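Local coordinates for protein TETR family transcriptional repressor LFRR (Mycobacterium smegmatis, PDB 2V57) that represses transcription of the lfrRA efflux-pump operon by binding directly to the promoter region upstream of lfrR, at residues E94-L99 with R150-L155; A88-V93 with P168-V173. All blocks are in the same frame, centred on the assembly; numbering follows the deposited sequence.

Contact 1 (E94-L99 with R150-L155)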
ATOM      1  N   GLU B  94      -4.853 -12.794  12.139  1.00 20.78           N
ATOM      2  CA  GLU B  94      -4.447 -14.030  11.467  1.00 20.05           C
ATOM      3  C   GLU B  94      -5.266 -14.282  10.217  1.00 23.25           C
ATOM      4  O   GLU B  94      -4.722 -14.613   9.163  1.00 27.44           O
ATOM      5  CB  GLU B  94      -4.573 -15.227  12.418  1.00 24.39           C
ATOM      6  CG  GLU B  94      -3.545 -15.213  13.522  1.00 28.22           C
ATOM      7  CD  GLU B  94      -3.873 -16.176  14.642  1.00 41.80           C
ATOM      8  OE1 GLU B  94      -5.033 -16.627  14.729  1.00 45.23           O
ATOM      9  OE2 GLU B  94      -2.970 -16.480  15.446  1.00 46.87           O
ATOM     10  N   SER B  95      -6.581 -14.123  10.348  1.00 22.84           N
ATOM     11  CA  SER B  95      -7.504 -14.376   9.251  1.00 26.01           C
ATOM     12  C   SER B  95      -7.134 -13.555   8.019  1.00 26.72           C
ATOM     13  O   SER B  95      -7.163 -14.073   6.905  1.00 27.18           O
ATOM     14  CB  SER B  95      -8.959 -14.109   9.679  1.00 26.22           C
ATOM     15  OG  SER B  95      -9.309 -12.721   9.634  1.00 32.43           O
ATOM     16  N   GLN B  96      -6.767 -12.290   8.220  1.00 22.99           N
ATOM     17  CA  GLN B  96      -6.348 -11.432   7.108  1.00 19.14           C
ATOM     18  C   GLN B  96      -4.914 -11.694   6.636  1.00 20.67           C
ATOM     19  O   GLN B  96      -4.630 -11.611   5.437  1.00 24.17           O
ATOM     20  CB  GLN B  96      -6.526  -9.945   7.464  1.00 20.83           C
ATOM     21  CG  GLN B  96      -7.940  -9.624   7.920  1.00 23.21           C
ATOM     22  CD  GLN B  96      -8.988  -9.886   6.842  1.00 23.70           C
ATOM     23  OE1 GLN B  96      -8.945  -9.297   5.764  1.00 24.12           O
ATOM     24  NE2 GLN B  96      -9.940 -10.766   7.140  1.00 22.45           N
ATOM     25  N   LEU B  97      -4.003 -11.990   7.559  1.00 17.04           N
ATOM     26  CA  LEU B  97      -2.640 -12.310   7.154  1.00 21.85           C
ATOM     27  C   LEU B  97      -2.649 -13.525   6.215  1.00 30.13           C
ATOM     28  O   LEU B  97      -1.877 -13.593   5.251  1.00 25.56           O
ATOM     29  CB  LEU B  97      -1.738 -12.574   8.363  1.00 17.27           C
ATOM     30  CG  LEU B  97      -0.232 -12.614   8.107  1.00 22.59           C
ATOM     31  CD1 LEU B  97       0.321 -11.278   7.599  1.00 29.38           C
ATOM     32  CD2 LEU B  97       0.530 -13.082   9.372  1.00 28.15           C
ATOM     33  N   ASP B  98      -3.553 -14.463   6.484  1.00 24.39           N
ATOM     34  CA  ASP B  98      -3.579 -15.716   5.742  1.00 30.41           C
ATOM     35  C   ASP B  98      -4.101 -15.547   4.305  1.00 30.03           C
ATOM     36  O   ASP B  98      -4.054 -16.481   3.513  1.00 33.65           O
ATOM     37  CB  ASP B  98      -4.387 -16.777   6.503  1.00 31.55           C
ATOM     38  CG  ASP B  98      -3.672 -17.275   7.763  1.00 36.14           C
ATOM     39  OD1 ASP B  98      -2.451 -17.049   7.912  1.00 34.34           O
ATOM     40  OD2 ASP B  98      -4.340 -17.895   8.613  1.00 39.03           O
ATOM     41  N   LEU B  99      -4.583 -14.359   3.967  1.00 27.03           N
ATOM     42  CA  LEU B  99      -4.993 -14.080   2.596  1.00 24.67           C
ATOM     43  C   LEU B  99      -3.758 -14.060   1.692  1.00 25.25           C
ATOM     44  O   LEU B  99      -3.861 -14.306   0.494  1.00 28.09           O
ATOM     45  CB  LEU B  99      -5.737 -12.733   2.489  1.00 24.40           C
ATOM     46  CG  LEU B  99      -7.058 -12.545   3.254  1.00 30.17           C
ATOM     47  CD1 LEU B  99      -7.499 -11.082   3.277  1.00 32.88           C
ATOM     48  CD2 LEU B  99      -8.150 -13.427   2.659  1.00 31.20           C
ATOM     49  N   ARG B 150      -7.347   2.553   8.067  1.00 20.67           N
ATOM     50  CA  ARG B 150      -6.151   2.697   7.238  1.00 24.60           C
ATOM     51  C   ARG B 150      -4.871   2.203   7.884  1.00 19.84           C
ATOM     52  O   ARG B 150      -4.025   1.628   7.211  1.00 17.16           O
ATOM     53  CB  ARG B 150      -5.975   4.141   6.810  1.00 22.39           C
ATOM     54  CG  ARG B 150      -6.864   4.475   5.652  1.00 31.56           C
ATOM     55  CD  ARG B 150      -7.331   5.891   5.708  1.00 39.29           C
ATOM     56  NE  ARG B 150      -8.071   6.174   4.494  1.00 37.19           N
ATOM     57  CZ  ARG B 150      -8.784   7.263   4.298  1.00 38.63           C
ATOM     58  NH1 ARG B 150      -8.868   8.175   5.255  1.00 39.93           N
ATOM     59  NH2 ARG B 150      -9.428   7.423   3.142  1.00 46.29           N
ATOM     60  N   VAL B 151      -4.722   2.440   9.180  1.00 16.75           N
ATOM     61  CA  VAL B 151      -3.573   1.934   9.898  1.00 16.03           C
ATOM     62  C   VAL B 151      -3.624   0.404   9.958  1.00 19.47           C
ATOM     63  O   VAL B 151      -2.622  -0.247   9.752  1.00 16.66           O
ATOM     64  CB  VAL B 151      -3.450   2.561  11.305  1.00 14.14           C
ATOM     65  CG1 VAL B 151      -2.376   1.846  12.136  1.00 14.45           C
ATOM     66  CG2 VAL B 151      -3.123   4.060  11.182  1.00 18.22           C
ATOM     67  N   PHE B 152      -4.798  -0.161  10.213  1.00 16.80           N
ATOM     68  CA  PHE B 152      -4.906  -1.606  10.269  1.00 13.50           C
ATOM     69  C   PHE B 152      -4.411  -2.217   8.976  1.00 15.16           C
ATOM     70  O   PHE B 152      -3.577  -3.112   8.982  1.00 19.91           O
ATOM     71  CB  PHE B 152      -6.348  -2.074  10.514  1.00 13.72           C
ATOM     72  CG  PHE B 152      -6.462  -3.569  10.554  1.00 21.19           C
ATOM     73  CD1 PHE B 152      -6.261  -4.269  11.744  1.00 16.75           C
ATOM     74  CD2 PHE B 152      -6.701  -4.287   9.384  1.00 21.40           C
ATOM     75  CE1 PHE B 152      -6.347  -5.658  11.763  1.00 21.39           C
ATOM     76  CE2 PHE B 152      -6.778  -5.671   9.403  1.00 23.13           C
ATOM     77  CZ  PHE B 152      -6.611  -6.353  10.598  1.00 20.91           C
ATOM     78  N   TRP B 153      -4.897  -1.708   7.855  1.00 13.67           N
ATOM     79  CA  TRP B 153      -4.527  -2.280   6.568  1.00 13.37           C
ATOM     80  C   TRP B 153      -3.080  -1.976   6.196  1.00 20.72           C
ATOM     81  O   TRP B 153      -2.427  -2.779   5.543  1.00 18.14           O
ATOM     82  CB  TRP B 153      -5.519  -1.836   5.483  1.00 15.87           C
ATOM     83  CG  TRP B 153      -6.692  -2.733   5.523  1.00 21.61           C
ATOM     84  CD1 TRP B 153      -7.963  -2.408   5.863  1.00 26.31           C
ATOM     85  CD2 TRP B 153      -6.680  -4.157   5.302  1.00 21.23           C
ATOM     86  NE1 TRP B 153      -8.752  -3.527   5.826  1.00 26.42           N
ATOM     87  CE2 TRP B 153      -7.993  -4.610   5.474  1.00 28.55           C
ATOM     88  CE3 TRP B 153      -5.689  -5.073   4.934  1.00 22.77           C
ATOM     89  CZ2 TRP B 153      -8.352  -5.961   5.313  1.00 27.69           C
ATOM     90  CZ3 TRP B 153      -6.037  -6.409   4.772  1.00 30.75           C
ATOM     91  CH2 TRP B 153      -7.369  -6.837   4.958  1.00 30.54           C
ATOM     92  N   ALA B 154      -2.560  -0.824   6.622  1.00 17.85           N
ATOM     93  CA  ALA B 154      -1.157  -0.540   6.345  1.00 20.01           C
ATOM     94  C   ALA B 154      -0.249  -1.508   7.106  1.00 23.14           C
ATOM     95  O   ALA B 154       0.749  -1.999   6.565  1.00 20.00           O
ATOM     96  CB  ALA B 154      -0.813   0.915   6.649  1.00 18.72           C
ATOM     97  N   LEU B 155      -0.611  -1.798   8.355  1.00 20.35           N
ATOM     98  CA  LEU B 155       0.158  -2.715   9.155  1.00 18.71           C
ATOM     99  C   LEU B 155       0.029  -4.128   8.586  1.00 15.98           C
ATOM    100  O   LEU B 155       0.990  -4.877   8.597  1.00 20.44           O
ATOM    101  CB  LEU B 155      -0.271  -2.689  10.626  1.00 20.24           C
ATOM    102  CG  LEU B 155       0.071  -1.469  11.482  1.00 22.49           C
ATOM    103  CD1 LEU B 155      -0.552  -1.596  12.881  1.00 23.17           C
ATOM    104  CD2 LEU B 155       1.565  -1.314  11.602  1.00 24.30           C
TER
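The indole of W153 has F152 CD2 over one face, 4.0 Å above the plane and offset toward the rim, while its benzo edge meets the amide of Q96. The amide stands nearly perpendicular to the indole, the two planes 83° apart, and points its oxygen at that edge near the ring plane: Q96 OE1 is 3.0 Å from W153 CH2. This is a close C-H to oxygen approach rather than a conventional hydrogen bond. F152 is also met at its edge, where Q96 CG lies 4.4 Å from F152 CE2. The same glutamine thus offers its methylene to one aromatic rim and its carbonyl to the other.

Long side chains are needed here, because the nearest backbones, at the CA atoms of Q96 and W153, are 9.3 Å apart. Q96 starts toward the facing helix with CG beside its own N, and a bend at chi2 (-62°) turns the amide across the indole edge. The nitrogen is turned to the preceding residue, S95: Q96 NE2 donates to S95 OG at 3.2 Å and 158°, and S95 OG is bonded in turn to V92 O. The oxygen is hydrogen-bonded to S71 OG of helix 56-77.

Both ends of the amide are therefore engaged, which fixes its rotation and makes a buried polar group acceptable beside the rims of two aromatic rings. Helix 147-164 also packs on the second subunit, so the contact joins helix 85-97 to a dimer helix of the C-terminal domain. Only 129 Å² is buried between the segments. The chemistry implies a contact that is small but directional, an oriented carbonyl facing the probably slightly positive C-H rim of a tryptophan.

Contact 2 (A88-V93 with P168-V173); sequences ALRRVV and PRHQIV. With SO4 (sulfate ion), chain H.
Helix 88-93 and helix 169-173 run at 123° to each other, with their short axes 11.1 Å apart at closest and the CA atoms of V93 and V173 the nearest pair, at 6.7 Å. V173 points from helix 169-173 toward the other helix. Its CG1 lies over one face of the R90 guanidinium, 3.3 Å from R90 NH1, and the same methyl is 4.3 Å from V93 CG1. Two beta-branched valines suit this place because they are compact and stiff, whereas the arginine lends its CG methylene and flat head as a lid over V173. R90 leaves its helix extended and then bends at chi3 (-73°), which carries the guanidinium over the valine; R90 NH2 forms a salt bridge with D174, the residue after V173. R90 NH1 also comes within 4.0 Å of H170 NE2, without bonding to it.

At the helix start a sulfate, probably from the crystallisation liquor, lies in the plane of the R169 guanidinium at its edge. R169 NH1 donates to sulfate O1 at 2.8 Å and 148°.

Inward of this half-exposed surface, V93 packs on F152 and M156 of helix 147-164, and I172 on A162 and A163. L89 reaches M177 and I185 of the second subunit. This is helix-helix packing within the all-helical C-terminal domain of a TetR-family repressor, joining helices 85-97 and 169-182 beside helix 147-164.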
ATOM      1  N   ALA B  88      -9.580 -12.410  20.321  1.00 26.12           N
ATOM      2  CA  ALA B  88     -10.442 -12.219  19.155  1.00 27.38           C
ATOM      3  C   ALA B  88      -9.749 -11.368  18.101  1.00 29.04           C
ATOM      4  O   ALA B  88      -9.759 -11.712  16.919  1.00 24.78           O
ATOM      5  CB  ALA B  88     -11.788 -11.610  19.554  1.00 30.19           C
ATOM      6  N   LEU B  89      -9.125 -10.269  18.532  1.00 32.72           N
ATOM      7  CA  LEU B  89      -8.394  -9.400  17.613  1.00 28.89           C
ATOM      8  C   LEU B  89      -7.255 -10.176  16.952  1.00 24.60           C
ATOM      9  O   LEU B  89      -7.011 -10.031  15.760  1.00 22.19           O
ATOM     10  CB  LEU B  89      -7.856  -8.156  18.335  1.00 27.90           C
ATOM     11  CG  LEU B  89      -7.064  -7.155  17.486  1.00 30.53           C
ATOM     12  CD1 LEU B  89      -7.865  -6.706  16.260  1.00 30.44           C
ATOM     13  CD2 LEU B  89      -6.586  -5.946  18.322  1.00 28.60           C
ATOM     14  N   ARG B  90      -6.561 -11.006  17.728  1.00 25.15           N
ATOM     15  CA  ARG B  90      -5.513 -11.842  17.154  1.00 28.02           C
ATOM     16  C   ARG B  90      -6.058 -12.764  16.053  1.00 24.08           C
ATOM     17  O   ARG B  90      -5.444 -12.890  14.988  1.00 20.85           O
ATOM     18  CB  ARG B  90      -4.799 -12.665  18.225  1.00 32.81           C
ATOM     19  CG  ARG B  90      -3.786 -13.640  17.640  1.00 37.79           C
ATOM     20  CD  ARG B  90      -2.983 -14.338  18.736  1.00 44.46           C
ATOM     21  NE  ARG B  90      -2.034 -13.404  19.329  1.00 52.43           N
ATOM     22  CZ  ARG B  90      -0.745 -13.360  19.011  1.00 49.52           C
ATOM     23  NH1 ARG B  90      -0.254 -14.216  18.126  1.00 48.87           N
ATOM     24  NH2 ARG B  90       0.044 -12.463  19.583  1.00 49.32           N
ATOM     25  N   ARG B  91      -7.206 -13.391  16.290  1.00 23.38           N
ATOM     26  CA  ARG B  91      -7.820 -14.237  15.266  1.00 21.68           C
ATOM     27  C   ARG B  91      -8.129 -13.441  13.990  1.00 23.96           C
ATOM     28  O   ARG B  91      -7.933 -13.931  12.876  1.00 23.10           O
ATOM     29  CB  ARG B  91      -9.087 -14.899  15.799  1.00 25.77           C
ATOM     30  CG  ARG B  91      -8.842 -15.938  16.882  1.00 27.52           C
ATOM     31  CD  ARG B  91     -10.042 -16.838  17.070  1.00 31.14           C
ATOM     32  NE  ARG B  91     -11.257 -16.098  17.397  1.00 24.31           N
ATOM     33  CZ  ARG B  91     -11.587 -15.725  18.632  1.00 30.79           C
ATOM     34  NH1 ARG B  91     -10.785 -16.022  19.645  1.00 29.05           N
ATOM     35  NH2 ARG B  91     -12.718 -15.061  18.866  1.00 28.43           N
ATOM     36  N   VAL B  92      -8.600 -12.210  14.159  1.00 22.90           N
ATOM     37  CA  VAL B  92      -8.898 -11.355  13.013  1.00 19.22           C
ATOM     38  C   VAL B  92      -7.644 -11.035  12.213  1.00 21.97           C
ATOM     39  O   VAL B  92      -7.644 -11.138  10.980  1.00 22.75           O
ATOM     40  CB  VAL B  92      -9.614 -10.064  13.443  1.00 23.54           C
ATOM     41  CG1 VAL B  92      -9.596  -9.031  12.318  1.00 22.01           C
ATOM     42  CG2 VAL B  92     -11.052 -10.399  13.878  1.00 24.73           C
ATOM     43  N   VAL B  93      -6.579 -10.643  12.913  1.00 17.24           N
ATOM     44  CA  VAL B  93      -5.292 -10.400  12.272  1.00 20.70           C
ATOM     45  C   VAL B  93      -4.817 -11.632  11.493  1.00 22.79           C
ATOM     46  O   VAL B  93      -4.421 -11.529  10.327  1.00 18.61           O
ATOM     47  CB  VAL B  93      -4.206  -9.985  13.299  1.00 23.57           C
ATOM     48  CG1 VAL B  93      -2.830  -9.937  12.624  1.00 21.14           C
ATOM     49  CG2 VAL B  93      -4.545  -8.610  13.933  1.00 19.43           C
ATOM     50  N   PRO B 168       8.518 -15.392  10.174  1.00 40.20           N
ATOM     51  CA  PRO B 168       7.541 -16.433  10.509  1.00 38.19           C
ATOM     52  C   PRO B 168       6.172 -15.856  10.863  1.00 35.98           C
ATOM     53  O   PRO B 168       6.082 -14.812  11.515  1.00 34.32           O
ATOM     54  CB  PRO B 168       8.159 -17.112  11.744  1.00 39.46           C
ATOM     55  CG  PRO B 168       9.610 -16.762  11.693  1.00 42.94           C
ATOM     56  CD  PRO B 168       9.657 -15.383  11.108  1.00 43.07           C
ATOM     57  N   ARG B 169       5.124 -16.559  10.442  1.00 33.50           N
ATOM     58  CA  ARG B 169       3.746 -16.131  10.653  1.00 35.02           C
ATOM     59  C   ARG B 169       3.487 -15.682  12.088  1.00 36.82           C
ATOM     60  O   ARG B 169       2.998 -14.574  12.311  1.00 28.14           O
ATOM     61  CB  ARG B 169       2.785 -17.258  10.266  1.00 30.82           C
ATOM     62  CG  ARG B 169       1.296 -16.960  10.468  1.00 32.38           C
ATOM     63  CD  ARG B 169       0.492 -18.233  10.219  1.00 34.52           C
ATOM     64  NE  ARG B 169      -0.956 -18.040  10.225  1.00 38.61           N
ATOM     65  CZ  ARG B 169      -1.751 -18.386  11.236  1.00 43.57           C
ATOM     66  NH1 ARG B 169      -1.233 -18.940  12.327  1.00 42.79           N
ATOM     67  NH2 ARG B 169      -3.058 -18.179  11.161  1.00 43.15           N
ATOM     68  N   HIS B 170       3.821 -16.531  13.060  1.00 37.74           N
ATOM     69  CA  HIS B 170       3.492 -16.235  14.452  1.00 38.45           C
ATOM     70  C   HIS B 170       4.102 -14.919  14.921  1.00 33.26           C
ATOM     71  O   HIS B 170       3.478 -14.183  15.690  1.00 29.52           O
ATOM     72  CB  HIS B 170       3.933 -17.371  15.378  1.00 44.80           C
ATOM     73  CG  HIS B 170       3.500 -17.192  16.800  1.00 56.76           C
ATOM     74  ND1 HIS B 170       4.290 -16.578  17.748  1.00 63.74           N
ATOM     75  CD2 HIS B 170       2.356 -17.544  17.437  1.00 62.36           C
ATOM     76  CE1 HIS B 170       3.653 -16.559  18.907  1.00 64.52           C
ATOM     77  NE2 HIS B 170       2.477 -17.140  18.745  1.00 64.41           N
ATOM     78  N   GLN B 171       5.315 -14.640  14.451  1.00 31.28           N
ATOM     79  CA  GLN B 171       6.061 -13.439  14.817  1.00 29.28           C
ATOM     80  C   GLN B 171       5.470 -12.175  14.185  1.00 22.50           C
ATOM     81  O   GLN B 171       5.445 -11.121  14.807  1.00 22.00           O
ATOM     82  CB  GLN B 171       7.519 -13.601  14.388  1.00 39.69           C
ATOM     83  CG  GLN B 171       8.522 -12.763  15.147  1.00 51.11           C
ATOM     84  CD  GLN B 171       9.924 -12.946  14.597  1.00 55.54           C
ATOM     85  OE1 GLN B 171      10.132 -13.714  13.658  1.00 55.76           O
ATOM     86  NE2 GLN B 171      10.886 -12.237  15.173  1.00 58.88           N
ATOM     87  N   ILE B 172       5.008 -12.286  12.942  1.00 23.01           N
ATOM     88  CA  ILE B 172       4.319 -11.193  12.284  1.00 23.41           C
ATOM     89  C   ILE B 172       3.025 -10.854  13.022  1.00 24.17           C
ATOM     90  O   ILE B 172       2.685  -9.684  13.205  1.00 23.56           O
ATOM     91  CB  ILE B 172       4.016 -11.533  10.800  1.00 21.48           C
ATOM     92  CG1 ILE B 172       5.332 -11.695  10.032  1.00 25.15           C
ATOM     93  CG2 ILE B 172       3.138 -10.451  10.156  1.00 17.41           C
ATOM     94  CD1 ILE B 172       5.168 -12.237   8.624  1.00 26.39           C
ATOM     95  N   VAL B 173       2.299 -11.879  13.449  1.00 23.47           N
ATOM     96  CA  VAL B 173       1.055 -11.641  14.172  1.00 24.99           C
ATOM     97  C   VAL B 173       1.341 -10.920  15.493  1.00 27.19           C
ATOM     98  O   VAL B 173       0.707  -9.910  15.807  1.00 25.47           O
ATOM     99  CB  VAL B 173       0.259 -12.935  14.367  1.00 27.92           C
ATOM    100  CG1 VAL B 173      -0.954 -12.702  15.263  1.00 34.61           C
ATOM    101  CG2 VAL B 173      -0.175 -13.482  13.014  1.00 22.77           C
TER
HETATM  102  S   SO4 H1188       2.024 -20.106  13.423  1.00 79.08           S
HETATM  103  O1  SO4 H1188       1.358 -18.808  13.336  1.00 83.61           O
HETATM  104  O2  SO4 H1188       3.446 -19.939  13.120  1.00 75.40           O
HETATM  105  O3  SO4 H1188       1.860 -20.632  14.776  1.00 76.24           O
HETATM  106  O4  SO4 H1188       1.412 -21.027  12.461  1.00 77.40           O

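Coming from the N terminus, the chain reaches helix 85-97, which supplies A88-V93 to contact 2 and then, directly after, E94-L99 to contact 1. Fifty residues later, more than half of them helical, helix 147-164 returns to close contact 1; the next helix, 169-182, then closes contact 2, 74 residues after V93, a span that is mostly helix. Contact 1 is therefore nested within contact 2, and the one helix is clamped to two successive helices, both of which touch the second subunit. The contact centres are 9 Å apart and joined directly: D98 OD2 makes a 2.9 Å salt bridge to R169 NH2, and L97 packs against I172 and V173.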